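Local atomic coordinates of apicoplast TIC22, putative (Plasmodium falciparum 3D7, PDB entry 4E6Z), a protein that acts as an essential chaperone required for the import of proteins into the apicoplast, the relict plastid of the malaria parasite. Residues V194-N199 with N208-F213; D218-I223 with Y236-L241. All coordinates share one frame; numbering follows the deposited sequence.

Overall arrangement
Late in the chain, strand 193-203 is followed by a turn and by strand 208-213, which runs back beside it. Contact 1 closes this hairpin. The chain then passes into helix 216-227, and a loop leads from its end to strand 238-242. Contact 2 closes that second loop by laying the helix against the returning segment. The two contacts follow one another in the chain, neither enclosing the other, yet their centres lie about 7 Å apart. Strand 193-203 joins them, since strand 238-242 pairs with its other edge. A salt bridge from Glu-198 to Lys-239 also links them. Contact 1 joins two neighbouring strands of a four-stranded mixed sheet, and contact 2 packs helix 216-227 on that sheet.

Contact 1 of 2, residues V194-N199 with N208-F213; sequences VFYAEN and NIIPLF
Phe-195 and Phe-213 form the one bridge between these segments, an antiparallel hydrogen-bonded pair in the beta hairpin of strands 193-203 and 208-213. Both belong to a four-stranded mixed sheet. Their two backbone bonds are short and nearly straight. Phe-195 N gives to Phe-213 O at 2.6 Å, and Phe-213 N returns the bond to Phe-195 O at 2.7 Å. The N-to-C directions of the two short strand axes make 146°, well short of exactly antiparallel, and past this pair the strands separate. Water 1 takes over there. It accepts from Ala-197 N at 2.7 Å and donates to Pro-211 O at 3.0 Å, so it bridges the two backbones where they no longer pair directly.

The apolar contacts gather at Val-194, Tyr-196, Ile-210 and Leu-212. Val-194 CG2 meets Leu-212 CG as the two side chains cross obliquely. With CG set between its backbone N and carbonyl carbon (chi1 81°), the Tyr-196 side chain lies beside that of Leu-212 and points the same way. Leu-212 CD1 is 3.6 Å from Tyr-196 CB. Further out, Ile-210 CG2 comes obliquely to the Tyr-196 ring, 4.0 Å from CD1. Phe-255 of strand 255-258 touches both Ile-210 and Leu-212, and Leu-241 of strand 238-242 touches Val-194 and Tyr-196.

The two phenylalanine rings each meet the carbonyl oxygen of the other residue. Phe-213 O lies at the edge of the Phe-195 ring, near its plane, 3.5 Å from Phe-195 CD2. Phe-195 O lies at the edge of the Phe-213 ring, in the plane, 3.6 Å from Phe-213 CD2.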
# COMPACT_ATOMS: atom_id res chain seq x y z
N VAL A 194 -0.55 -4.17 -7.59
CA VAL A 194 -1.35 -5.13 -6.85
C VAL A 194 -1.43 -6.38 -7.72
O VAL A 194 -1.35 -6.29 -8.94
CB VAL A 194 -2.76 -4.59 -6.52
CG1 VAL A 194 -2.69 -3.59 -5.36
CG2 VAL A 194 -3.39 -3.95 -7.74
N PHE A 195 -1.55 -7.54 -7.08
CA PHE A 195 -1.50 -8.81 -7.79
C PHE A 195 -2.85 -9.53 -7.78
O PHE A 195 -3.59 -9.45 -6.80
CB PHE A 195 -0.44 -9.72 -7.16
CG PHE A 195 0.92 -9.08 -7.06
CD1 PHE A 195 1.86 -9.24 -8.06
CD2 PHE A 195 1.25 -8.31 -5.95
CE1 PHE A 195 3.11 -8.65 -7.96
CE2 PHE A 195 2.50 -7.72 -5.85
CZ PHE A 195 3.43 -7.89 -6.86
N TYR A 196 -3.16 -10.24 -8.86
CA TYR A 196 -4.36 -11.07 -8.89
C TYR A 196 -4.18 -12.30 -9.78
O TYR A 196 -3.27 -12.35 -10.62
CB TYR A 196 -5.59 -10.27 -9.32
CG TYR A 196 -5.73 -10.08 -10.81
CD1 TYR A 196 -6.59 -10.87 -11.55
CD2 TYR A 196 -5.00 -9.11 -11.48
CE1 TYR A 196 -6.73 -10.71 -12.92
CE2 TYR A 196 -5.13 -8.94 -12.85
CZ TYR A 196 -5.99 -9.74 -13.56
OH TYR A 196 -6.12 -9.57 -14.92
N ALA A 197 -5.04 -13.29 -9.59
CA ALA A 197 -5.00 -14.52 -10.38
C ALA A 197 -6.28 -14.68 -11.20
O ALA A 197 -7.38 -14.36 -10.73
CB ALA A 197 -4.79 -15.72 -9.47
N GLU A 198 -6.12 -15.19 -12.41
CA GLU A 198 -7.21 -15.33 -13.37
C GLU A 198 -8.45 -16.05 -12.84
O GLU A 198 -9.57 -15.54 -12.94
CB GLU A 198 -6.72 -16.06 -14.62
CG GLU A 198 -5.62 -15.33 -15.38
CD GLU A 198 -6.16 -14.22 -16.25
OE1 GLU A 198 -6.85 -13.32 -15.73
OE2 GLU A 198 -5.89 -14.25 -17.47
N ASN A 199 -8.24 -17.24 -12.28
CA ASN A 199 -9.36 -18.10 -11.93
C ASN A 199 -9.64 -18.15 -10.43
O ASN A 199 -10.17 -19.13 -9.92
CB ASN A 199 -9.12 -19.51 -12.46
CG ASN A 199 -9.03 -19.55 -13.98
OD1 ASN A 199 -10.02 -19.33 -14.68
ND2 ASN A 199 -7.83 -19.82 -14.50
N ASN A 208 -19.75 -12.61 -5.45
CA ASN A 208 -18.34 -12.97 -5.48
C ASN A 208 -17.49 -12.02 -6.33
O ASN A 208 -17.92 -11.57 -7.39
CB ASN A 208 -18.16 -14.42 -5.95
CG ASN A 208 -18.59 -14.61 -7.39
OD1 ASN A 208 -19.79 -14.63 -7.69
ND2 ASN A 208 -17.62 -14.74 -8.28
N ILE A 209 -16.29 -11.73 -5.85
CA ILE A 209 -15.40 -10.79 -6.54
C ILE A 209 -13.99 -11.35 -6.71
O ILE A 209 -13.68 -12.44 -6.21
CB ILE A 209 -15.32 -9.45 -5.78
CG1 ILE A 209 -14.66 -9.65 -4.41
CG2 ILE A 209 -16.70 -8.83 -5.63
CD1 ILE A 209 -14.74 -8.44 -3.51
N ILE A 210 -13.15 -10.61 -7.41
CA ILE A 210 -11.76 -11.01 -7.59
C ILE A 210 -10.86 -10.36 -6.54
O ILE A 210 -10.86 -9.14 -6.39
CB ILE A 210 -11.24 -10.65 -9.00
CG1 ILE A 210 -11.93 -11.52 -10.06
CG2 ILE A 210 -9.72 -10.81 -9.08
CD1 ILE A 210 -11.45 -11.26 -11.47
N PRO A 211 -10.11 -11.18 -5.80
CA PRO A 211 -9.21 -10.69 -4.76
C PRO A 211 -8.01 -9.96 -5.37
O PRO A 211 -7.40 -10.47 -6.31
CB PRO A 211 -8.73 -11.97 -4.06
CG PRO A 211 -9.61 -13.07 -4.58
CD PRO A 211 -10.04 -12.64 -5.93
N LEU A 212 -7.70 -8.78 -4.84
CA LEU A 212 -6.60 -7.97 -5.34
C LEU A 212 -5.58 -7.82 -4.22
O LEU A 212 -5.82 -7.11 -3.25
CB LEU A 212 -7.13 -6.60 -5.74
CG LEU A 212 -6.84 -6.12 -7.16
CD1 LEU A 212 -7.04 -7.24 -8.15
CD2 LEU A 212 -7.75 -4.95 -7.48
N PHE A 213 -4.44 -8.49 -4.37
CA PHE A 213 -3.48 -8.59 -3.28
C PHE A 213 -2.35 -7.58 -3.39
O PHE A 213 -1.75 -7.42 -4.45
CB PHE A 213 -2.88 -10.00 -3.21
CG PHE A 213 -3.90 -11.07 -2.98
CD1 PHE A 213 -4.20 -11.50 -1.70
CD2 PHE A 213 -4.55 -11.65 -4.06
CE1 PHE A 213 -5.14 -12.50 -1.50
CE2 PHE A 213 -5.49 -12.65 -3.86
CZ PHE A 213 -5.78 -13.07 -2.58
O HOH W 1 -6.97 -13.10 -7.73

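Contact 2 of 2, residues D218-I223 with Y236-L241; sequences DLKEAI and YKIKVL
Tyr-236, in the loop two residues ahead of the strand, and Ile-238, the first residue of the strand, meet Leu-219, Lys-220 and Ile-223 of helix 216-227. The helix packs here on one face of a mixed beta sheet. The short axes of helix and strand run 11.0 Å apart at closest approach, at 146° between their directions.

Tyr-236 comes first. Its side chain and that of Ile-223 slide past each other in opposite directions. Ile-223 CG2 approaches the ring obliquely and lies 3.7 Å from Tyr-236 CD2. Ile-223 CD1 touches Tyr-236 CB at 3.9 Å. Gln-226 and Lys-227, later in the same helix, also touch this tyrosine.

Ile-238 follows, on the strand. It points at the helix and meets three residues with different atoms. Its CG1 lies beside the backbone N (chi1 -65°), which puts CG2 anti to that N. Ile-238 CG2 is 3.9 Å from Leu-219 CD2. Ile-238 CG1 meets Ile-223 CD1 at 4.2 Å, where the two side chains cross at a slant. Ile-238 CD1 lies 4.1 Å from CE of Lys-220, whose extended chain crosses that of Ile-238 at about a right angle. Tyr-181 touches both Lys-220 and Ile-238.

At Lys-239, CB points away from the helix. On the helix side, Leu-219 also touches Phe-195 and Phe-213, which carries the packing on to the next two strands. The contact between the two segments is made by carbon atoms alone, which implies that helix and strand are held here mainly by apolar packing, buried at Leu-219 and Ile-223, with the aliphatic chain of Lys-220 at the exposed margin.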
# COMPACT_ATOMS: atom_id res chain seq x y z
N ASP A 218 0.75 -13.33 -0.43
CA ASP A 218 -0.62 -13.56 -0.00
C ASP A 218 -1.43 -14.20 -1.13
O ASP A 218 -2.23 -15.10 -0.90
CB ASP A 218 -1.29 -12.26 0.44
CG ASP A 218 -0.74 -11.73 1.77
OD1 ASP A 218 -0.12 -12.52 2.53
OD2 ASP A 218 -0.94 -10.54 2.05
N LEU A 219 -1.21 -13.71 -2.35
CA LEU A 219 -1.87 -14.25 -3.53
C LEU A 219 -1.50 -15.72 -3.73
O LEU A 219 -2.38 -16.58 -3.84
CB LEU A 219 -1.51 -13.44 -4.78
CG LEU A 219 -1.97 -14.04 -6.12
CD1 LEU A 219 -3.48 -14.21 -6.14
CD2 LEU A 219 -1.51 -13.18 -7.29
N LYS A 220 -0.20 -16.00 -3.78
CA LYS A 220 0.28 -17.36 -3.95
C LYS A 220 -0.24 -18.27 -2.84
O LYS A 220 -0.43 -19.47 -3.05
CB LYS A 220 1.81 -17.39 -3.98
CG LYS A 220 2.40 -16.88 -5.29
CD LYS A 220 3.92 -16.93 -5.28
CE LYS A 220 4.49 -16.46 -6.62
NZ LYS A 220 5.97 -16.32 -6.61
N GLU A 221 -0.47 -17.70 -1.67
CA GLU A 221 -0.97 -18.46 -0.54
C GLU A 221 -2.43 -18.81 -0.75
O GLU A 221 -2.88 -19.90 -0.40
CB GLU A 221 -0.78 -17.68 0.76
CG GLU A 221 -0.66 -18.55 1.99
CD GLU A 221 0.30 -17.98 3.01
OE1 GLU A 221 0.93 -18.77 3.75
OE2 GLU A 221 0.45 -16.74 3.06
N ALA A 222 -3.18 -17.88 -1.34
CA ALA A 222 -4.60 -18.09 -1.61
C ALA A 222 -4.81 -19.07 -2.77
O ALA A 222 -5.81 -19.78 -2.83
CB ALA A 222 -5.29 -16.76 -1.89
N ILE A 223 -3.85 -19.09 -3.69
CA ILE A 223 -3.87 -20.01 -4.81
C ILE A 223 -3.65 -21.44 -4.33
O ILE A 223 -4.36 -22.35 -4.74
CB ILE A 223 -2.80 -19.64 -5.85
CG1 ILE A 223 -3.19 -18.36 -6.59
CG2 ILE A 223 -2.61 -20.78 -6.84
CD1 ILE A 223 -2.08 -17.78 -7.44
N TYR A 236 -3.42 -20.69 -12.76
CA TYR A 236 -3.59 -19.39 -12.12
C TYR A 236 -2.58 -18.39 -12.64
O TYR A 236 -1.56 -18.11 -12.00
CB TYR A 236 -3.52 -19.51 -10.61
CG TYR A 236 -4.73 -20.18 -10.02
CD1 TYR A 236 -5.89 -19.45 -9.79
CD2 TYR A 236 -4.74 -21.53 -9.73
CE1 TYR A 236 -7.02 -20.05 -9.27
CE2 TYR A 236 -5.85 -22.15 -9.21
CZ TYR A 236 -6.99 -21.40 -8.98
OH TYR A 236 -8.11 -22.00 -8.46
N LYS A 237 -2.86 -17.86 -13.83
CA LYS A 237 -2.04 -16.83 -14.43
C LYS A 237 -2.00 -15.60 -13.52
O LYS A 237 -3.01 -14.92 -13.32
CB LYS A 237 -2.59 -16.46 -15.81
CG LYS A 237 -1.56 -16.41 -16.92
CD LYS A 237 -0.91 -15.04 -17.03
CE LYS A 237 0.02 -14.98 -18.23
NZ LYS A 237 0.58 -13.62 -18.44
N ILE A 238 -0.83 -15.34 -12.94
CA ILE A 238 -0.66 -14.19 -12.07
C ILE A 238 -0.44 -12.93 -12.90
O ILE A 238 0.42 -12.90 -13.78
CB ILE A 238 0.52 -14.40 -11.10
CG1 ILE A 238 0.21 -15.55 -10.14
CG2 ILE A 238 0.84 -13.10 -10.34
CD1 ILE A 238 1.36 -15.89 -9.21
N LYS A 239 -1.23 -11.90 -12.62
CA LYS A 239 -1.11 -10.64 -13.35
C LYS A 239 -0.96 -9.45 -12.41
O LYS A 239 -1.40 -9.49 -11.26
CB LYS A 239 -2.31 -10.45 -14.28
CG LYS A 239 -2.41 -11.53 -15.35
CD LYS A 239 -3.53 -11.26 -16.33
CE LYS A 239 -3.52 -12.28 -17.46
NZ LYS A 239 -4.62 -12.07 -18.44
N VAL A 240 -0.34 -8.39 -12.91
CA VAL A 240 -0.10 -7.19 -12.11
C VAL A 240 -0.96 -6.04 -12.61
O VAL A 240 -1.12 -5.84 -13.82
CB VAL A 240 1.39 -6.78 -12.15
CG1 VAL A 240 1.61 -5.46 -11.41
CG2 VAL A 240 2.25 -7.87 -11.55
N LEU A 241 -1.52 -5.28 -11.68
CA LEU A 241 -2.31 -4.12 -12.03
C LEU A 241 -1.82 -2.88 -11.29
O LEU A 241 -1.11 -2.98 -10.28
CB LEU A 241 -3.79 -4.36 -11.72
CG LEU A 241 -4.48 -5.44 -12.55
CD1 LEU A 241 -5.87 -5.74 -12.00
CD2 LEU A 241 -4.56 -5.04 -14.01